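Local coordinates for protein EpsJ (Vibrio vulnificus, PDB 2RET) that serves as a minor pseudopilin of the type 2 secretion system, pairing with the pseudopilin EpsI, probably near the tip of the pseudopilus, at residues K50-A55 against I66-L71; V127-G132 against T144-I149. All coordinates share one frame; numbering follows the deposited sequence.

Contact 1: residues K50-A55 against I66-L71; sequences KLLHWA and IMFARL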
loop_
_atom_site.group_PDB
_atom_site.type_symbol
_atom_site.label_atom_id
_atom_site.label_comp_id
_atom_site.label_asym_id
_atom_site.label_seq_id
_atom_site.Cartn_x
_atom_site.Cartn_y
_atom_site.Cartn_z
ATOM N N LYS B 50 -22.036 -14.885 2.980
ATOM C CA LYS B 50 -21.072 -15.634 2.162
ATOM C C LYS B 50 -20.097 -14.681 1.470
ATOM O O LYS B 50 -20.421 -13.538 1.169
ATOM C CB LYS B 50 -21.766 -16.481 1.085
ATOM C CG LYS B 50 -22.609 -17.659 1.559
ATOM C CD LYS B 50 -23.183 -18.414 0.357
ATOM C CE LYS B 50 -24.263 -19.407 0.747
ATOM N NZ LYS B 50 -25.528 -18.797 1.316
ATOM N N LEU B 51 -18.898 -15.192 1.218
ATOM C CA LEU B 51 -17.928 -14.551 0.331
ATOM C C LEU B 51 -18.390 -14.551 -1.160
ATOM O O LEU B 51 -18.397 -13.508 -1.797
ATOM C CB LEU B 51 -16.567 -15.222 0.485
ATOM C CG LEU B 51 -15.677 -14.619 1.561
ATOM C CD1 LEU B 51 -14.407 -15.471 1.675
ATOM C CD2 LEU B 51 -15.356 -13.119 1.286
ATOM N N LEU B 52 -18.757 -15.722 -1.682
ATOM C CA LEU B 52 -19.256 -15.899 -3.068
ATOM C C LEU B 52 -20.589 -16.649 -3.020
ATOM O O LEU B 52 -20.682 -17.701 -2.405
ATOM C CB LEU B 52 -18.311 -16.711 -3.970
ATOM C CG LEU B 52 -16.936 -16.174 -4.418
ATOM C CD1 LEU B 52 -15.984 -17.348 -4.725
ATOM C CD2 LEU B 52 -17.036 -15.263 -5.614
ATOM N N HIS B 53 -21.599 -16.088 -3.673
ATOM C CA HIS B 53 -22.907 -16.692 -3.748
ATOM C C HIS B 53 -23.025 -17.247 -5.167
ATOM O O HIS B 53 -22.749 -16.565 -6.129
ATOM C CB HIS B 53 -24.028 -15.663 -3.475
ATOM C CG HIS B 53 -23.846 -14.876 -2.214
ATOM N ND1 HIS B 53 -24.528 -15.160 -1.043
ATOM C CD2 HIS B 53 -23.058 -13.810 -1.943
ATOM C CE1 HIS B 53 -24.168 -14.294 -0.117
ATOM N NE2 HIS B 53 -23.280 -13.464 -0.640
ATOM N N TRP B 54 -23.436 -18.495 -5.253
ATOM C CA TRP B 54 -23.414 -19.259 -6.497
ATOM C C TRP B 54 -24.478 -20.356 -6.401
ATOM O O TRP B 54 -24.309 -21.330 -5.681
ATOM C CB TRP B 54 -22.037 -19.877 -6.761
ATOM C CG TRP B 54 -22.012 -20.829 -7.953
ATOM C CD1 TRP B 54 -21.730 -22.184 -7.927
ATOM C CD2 TRP B 54 -22.250 -20.507 -9.321
ATOM N NE1 TRP B 54 -21.791 -22.707 -9.199
ATOM C CE2 TRP B 54 -22.109 -21.700 -10.069
ATOM C CE3 TRP B 54 -22.591 -19.334 -9.989
ATOM C CZ2 TRP B 54 -22.305 -21.743 -11.432
ATOM C CZ3 TRP B 54 -22.758 -19.367 -11.341
ATOM C CH2 TRP B 54 -22.613 -20.561 -12.061
ATOM N N ALA B 55 -25.592 -20.164 -7.093
ATOM C CA ALA B 55 -26.713 -21.123 -6.984
ATOM C C ALA B 55 -27.646 -20.981 -8.142
ATOM O O ALA B 55 -27.713 -19.928 -8.764
ATOM C CB ALA B 55 -27.481 -20.936 -5.664
ATOM N N ILE B 66 -24.568 -15.657 -9.799
ATOM C CA ILE B 66 -23.393 -15.414 -8.935
ATOM C C ILE B 66 -23.513 -14.014 -8.327
ATOM O O ILE B 66 -24.083 -13.096 -8.927
ATOM C CB ILE B 66 -22.012 -15.653 -9.694
ATOM C CG1 ILE B 66 -20.833 -15.748 -8.730
ATOM C CG2 ILE B 66 -21.734 -14.613 -10.746
ATOM C CD1 ILE B 66 -19.570 -16.343 -9.344
HETATM N N MSE B 67 -23.024 -13.872 -7.093
HETATM C CA MSE B 67 -23.009 -12.593 -6.423
HETATM C C MSE B 67 -21.812 -12.522 -5.525
HETATM O O MSE B 67 -21.503 -13.488 -4.827
HETATM C CB MSE B 67 -24.297 -12.345 -5.620
HETATM C CG MSE B 67 -24.426 -10.867 -5.140
HETATM SE SE MSE B 67 -26.020 -10.514 -4.054
HETATM C CE MSE B 67 -25.670 -11.598 -2.444
ATOM N N PHE B 68 -21.188 -11.343 -5.512
ATOM C CA PHE B 68 -19.986 -11.086 -4.726
ATOM C C PHE B 68 -19.734 -9.579 -4.468
ATOM O O PHE B 68 -20.266 -8.703 -5.161
ATOM C CB PHE B 68 -18.756 -11.755 -5.395
ATOM C CG PHE B 68 -18.534 -11.360 -6.848
ATOM C CD1 PHE B 68 -19.031 -12.151 -7.888
ATOM C CD2 PHE B 68 -17.799 -10.222 -7.178
ATOM C CE1 PHE B 68 -18.818 -11.805 -9.219
ATOM C CE2 PHE B 68 -17.574 -9.867 -8.499
ATOM C CZ PHE B 68 -18.076 -10.638 -9.522
ATOM N N ALA B 69 -18.917 -9.291 -3.455
ATOM C CA ALA B 69 -18.434 -7.917 -3.180
ATOM C C ALA B 69 -17.282 -7.605 -4.112
ATOM O O ALA B 69 -16.529 -8.475 -4.466
ATOM C CB ALA B 69 -18.015 -7.795 -1.709
ATOM N N ARG B 70 -17.152 -6.365 -4.569
ATOM C CA ARG B 70 -15.993 -6.005 -5.339
ATOM C C ARG B 70 -15.438 -4.639 -4.909
ATOM O O ARG B 70 -16.200 -3.804 -4.381
ATOM C CB ARG B 70 -16.303 -6.061 -6.856
ATOM C CG ARG B 70 -17.349 -5.087 -7.375
ATOM C CD ARG B 70 -17.103 -4.741 -8.824
ATOM N NE ARG B 70 -16.005 -3.830 -8.951
ATOM C CZ ARG B 70 -15.750 -3.016 -9.983
ATOM N NH1 ARG B 70 -16.477 -2.986 -11.093
ATOM N NH2 ARG B 70 -14.697 -2.237 -9.909
ATOM N N LEU B 71 -14.125 -4.436 -5.112
ATOM C CA LEU B 71 -13.523 -3.106 -5.017
ATOM C C LEU B 71 -14.156 -2.206 -6.079
ATOM O O LEU B 71 -13.997 -2.440 -7.267
ATOM C CB LEU B 71 -11.970 -3.134 -5.165
ATOM C CG LEU B 71 -11.268 -1.747 -5.098
ATOM C CD1 LEU B 71 -11.619 -0.897 -3.840
ATOM C CD2 LEU B 71 -9.721 -1.855 -5.234
HETATM O O HOH W 1 -19.364 -11.271 -1.022
HETATM O O HOH W 2 -16.765 -11.475 -2.453
#
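This contact is part of a beta hairpin, strands 49-56 and 64-74, in the larger antiparallel sheet of a pilin-like fold. The short strand segments 52-55 and 66-71 run antiparallel at 176°. His53 and Met67 form a hydrogen-bonded pair. His53 N donates to Met67 O at 2.8 Å, nearly straight at 168°. Met67 N returns a bond to His53 O at 2.9 Å, and this donor sits on a lone pair of the carbonyl. Next to it, the CA of Ile66 makes a CA-H...O contact with His53 O.

Further back the strands part. Two waters bridge Leu51 O and Ala69 N, each donating to the carbonyl. Both share the single N-H of Ala69 as their donor, and each lies a long 3.2 Å from Ala69 N.

On the face of Leu52, Trp54, Ile66 and Phe68 the packing is apolar. Trp54 has CG anti to its backbone N. Its six-membered ring meets Ile66 edge-on, with CE3 3.7 Å from Ile66 CB. Leu52 lies alongside Phe68 and touches its CB through CD2. Phe68 takes the crowded first torsion, with CG between N and carbonyl carbon; its ring leads away from Leu52 and meets Phe32 of helix 10-32. Trp54 packs edge-to-face with Phe129 of the second sheet.

The other face carries His53 and Met67, a selenomethionine here. Both point the same way, side by side. Thr40 OG1 hydrogen-bonds His53 NE2, and Lys50 CB covers one ring face. The selenomethionine chain is extended until it bends at chi3 (66°). That bend sets Met67 CE over the opposite face of the His53 ring, a CH-pi contact 3.5 Å from the centroid.

Contact 2: residues V127-G132 against T144-I149; sequences VRFYDG and TLPAAI
Phe129 and Ile149 project from the same face of a two-strand ladder, side by side and pointing the same way. They form an antiparallel non-hydrogen-bonded pair. Both have their first branch anti to the carbonyl carbon: CG of Phe129 and CG1 of Ile149. The CD2 corner of the Phe129 ring meets Ile149 CG1 at 4.1 Å. Pro146 also lies alongside Phe129. Its CG comes to the ring edge, near the ring plane, 4.0 Å from Phe129 CD2.

Val127 crosses Ile149 obliquely on this face. Its CG1, anti to the backbone N, runs into Ile149 CG2 at 3.5 Å. This is tighter than usual carbon packing. Residues of strand 49-56 cover this side: Leu52 packs on Phe129 and Pro146, and Trp54 on Val127.

The other face carries Tyr130 and Ala148, and Trp135 of strand 135-136 packs against both. Tyr130 CB rests against Ala148 CB at 4.0 Å. The Tyr130 ring then leads away, its CG anti to N (chi1 -167°), and its edge comes near Ala147 CB, with CD2 at 4.4 Å. Leu30 of the EpsI chain packs on both Tyr130 and Ala147, so this end of the contact borders the partner pseudopilin.

The main chain joins the two segments. Tyr130 N donates to Ala148 O at 3.0 Å and 172°, from above the carbonyl plane. Ala147 N reaches Tyr130 O only weakly, at 3.3 Å. A water takes the same N-H, 3.0 Å from Ala147 N, and donates to Tyr130 O, so it bridges the pair while sharing the proton. Regular pairing thus gives way where the chain turns through Pro146 and Ala147. This is the end of an antiparallel strand pair, where strand 148-155 begins beside strand 122-130 in the smaller sheet of this pseudopilin fold.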
loop_
_atom_site.group_PDB
_atom_site.type_symbol
_atom_site.label_atom_id
_atom_site.label_comp_id
_atom_site.label_asym_id
_atom_site.label_seq_id
_atom_site.Cartn_x
_atom_site.Cartn_y
_atom_site.Cartn_z
ATOM N N VAL B 127 -19.710 -21.355 -13.569
ATOM C CA VAL B 127 -18.549 -20.872 -12.838
ATOM C C VAL B 127 -17.935 -22.019 -12.065
ATOM O O VAL B 127 -18.651 -22.832 -11.476
ATOM C CB VAL B 127 -18.898 -19.698 -11.897
ATOM C CG1 VAL B 127 -17.638 -19.236 -11.134
ATOM C CG2 VAL B 127 -19.470 -18.471 -12.698
ATOM N N ARG B 128 -16.602 -22.093 -12.111
ATOM C CA ARG B 128 -15.822 -23.086 -11.395
ATOM C C ARG B 128 -14.761 -22.394 -10.576
ATOM O O ARG B 128 -14.311 -21.321 -10.905
ATOM C CB ARG B 128 -15.199 -24.064 -12.347
ATOM C CG ARG B 128 -16.206 -25.003 -12.961
ATOM C CD ARG B 128 -15.730 -25.487 -14.294
ATOM N NE ARG B 128 -14.952 -26.699 -14.150
ATOM C CZ ARG B 128 -13.708 -26.899 -14.582
ATOM N NH1 ARG B 128 -13.007 -25.953 -15.222
ATOM N NH2 ARG B 128 -13.149 -28.085 -14.354
ATOM N N PHE B 129 -14.383 -23.033 -9.482
ATOM C CA PHE B 129 -13.563 -22.441 -8.468
ATOM C C PHE B 129 -12.371 -23.344 -8.266
ATOM O O PHE B 129 -12.518 -24.567 -8.091
ATOM C CB PHE B 129 -14.381 -22.321 -7.184
ATOM C CG PHE B 129 -15.720 -21.673 -7.388
ATOM C CD1 PHE B 129 -16.856 -22.448 -7.597
ATOM C CD2 PHE B 129 -15.836 -20.291 -7.411
ATOM C CE1 PHE B 129 -18.095 -21.864 -7.789
ATOM C CE2 PHE B 129 -17.074 -19.683 -7.614
ATOM C CZ PHE B 129 -18.211 -20.472 -7.783
ATOM N N TYR B 130 -11.199 -22.747 -8.327
ATOM C CA TYR B 130 -9.970 -23.439 -8.073
ATOM C C TYR B 130 -9.642 -23.428 -6.594
ATOM O O TYR B 130 -9.355 -22.365 -6.015
ATOM C CB TYR B 130 -8.802 -22.837 -8.859
ATOM C CG TYR B 130 -7.582 -23.740 -8.856
ATOM C CD1 TYR B 130 -7.627 -24.999 -9.447
ATOM C CD2 TYR B 130 -6.397 -23.347 -8.269
ATOM C CE1 TYR B 130 -6.529 -25.828 -9.456
ATOM C CE2 TYR B 130 -5.288 -24.184 -8.272
ATOM C CZ TYR B 130 -5.364 -25.418 -8.865
ATOM O OH TYR B 130 -4.286 -26.252 -8.867
ATOM N N ASP B 131 -9.652 -24.619 -6.006
ATOM C CA ASP B 131 -9.477 -24.778 -4.576
ATOM C C ASP B 131 -8.034 -25.106 -4.217
ATOM O O ASP B 131 -7.760 -25.462 -3.089
ATOM C CB ASP B 131 -10.446 -25.843 -4.024
ATOM C CG ASP B 131 -9.993 -27.294 -4.295
ATOM O OD1 ASP B 131 -8.868 -27.549 -4.769
ATOM O OD2 ASP B 131 -10.789 -28.200 -4.005
ATOM N N GLY B 132 -7.123 -24.985 -5.180
ATOM C CA GLY B 132 -5.697 -25.164 -4.930
ATOM C C GLY B 132 -5.205 -26.441 -5.582
ATOM O O GLY B 132 -4.034 -26.542 -5.947
ATOM N N THR B 144 -12.031 -17.683 3.055
ATOM C CA THR B 144 -11.047 -17.332 2.030
ATOM C C THR B 144 -11.686 -17.504 0.637
ATOM O O THR B 144 -12.621 -18.285 0.457
ATOM C CB THR B 144 -9.731 -18.188 2.181
ATOM O OG1 THR B 144 -8.685 -17.645 1.361
ATOM C CG2 THR B 144 -9.962 -19.645 1.762
ATOM N N LEU B 145 -11.200 -16.755 -0.343
ATOM C CA LEU B 145 -11.715 -16.858 -1.706
ATOM C C LEU B 145 -10.972 -17.986 -2.385
ATOM O O LEU B 145 -9.901 -18.369 -1.929
ATOM C CB LEU B 145 -11.522 -15.548 -2.486
ATOM C CG LEU B 145 -12.452 -14.360 -2.130
ATOM C CD1 LEU B 145 -11.867 -13.082 -2.650
ATOM C CD2 LEU B 145 -13.905 -14.574 -2.672
ATOM N N PRO B 146 -11.524 -18.531 -3.482
ATOM C CA PRO B 146 -10.711 -19.459 -4.275
ATOM C C PRO B 146 -9.547 -18.711 -4.935
ATOM O O PRO B 146 -9.693 -17.532 -5.254
ATOM C CB PRO B 146 -11.705 -19.972 -5.337
ATOM C CG PRO B 146 -12.647 -18.828 -5.497
ATOM C CD PRO B 146 -12.841 -18.314 -4.092
ATOM N N ALA B 147 -8.408 -19.376 -5.129
ATOM C CA ALA B 147 -7.233 -18.744 -5.752
ATOM C C ALA B 147 -7.555 -18.204 -7.184
ATOM O O ALA B 147 -6.968 -17.225 -7.638
ATOM C CB ALA B 147 -6.027 -19.765 -5.784
ATOM N N ALA B 148 -8.496 -18.862 -7.857
ATOM C CA ALA B 148 -8.932 -18.522 -9.218
ATOM C C ALA B 148 -10.398 -18.928 -9.450
ATOM O O ALA B 148 -10.942 -19.797 -8.783
ATOM C CB ALA B 148 -8.034 -19.181 -10.260
ATOM N N ILE B 149 -11.016 -18.250 -10.405
ATOM C CA ILE B 149 -12.398 -18.439 -10.791
ATOM C C ILE B 149 -12.406 -18.464 -12.331
ATOM O O ILE B 149 -11.759 -17.664 -12.960
ATOM C CB ILE B 149 -13.281 -17.261 -10.212
ATOM C CG1 ILE B 149 -13.309 -17.343 -8.680
ATOM C CG2 ILE B 149 -14.744 -17.339 -10.633
ATOM C CD1 ILE B 149 -13.413 -15.973 -7.997
HETATM O O HOH W 3 -8.117 -21.853 -3.420
#

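Overall arrangement
Contacts 1 and 2 lie in different antiparallel sheets, with centres about 12 Å apart. Both are mostly buried, but contact 1 is nearer the chain centre, about 7 Å away against 13 Å. Contact 1 joins the strands of one hairpin. Contact 2 ties strand 122-130 to the start of strand 148-155. Their apolar faces pack together: Leu52 CD1 lies 3.3 Å from Pro146 CD, and Trp54 CD1 3.7 Å from Phe129 CE1. Contact 1 also has a histidine with a polar partner on its other face, while the other face of contact 2 borders EpsI. In both, water bridges the backbone where pairing loosens.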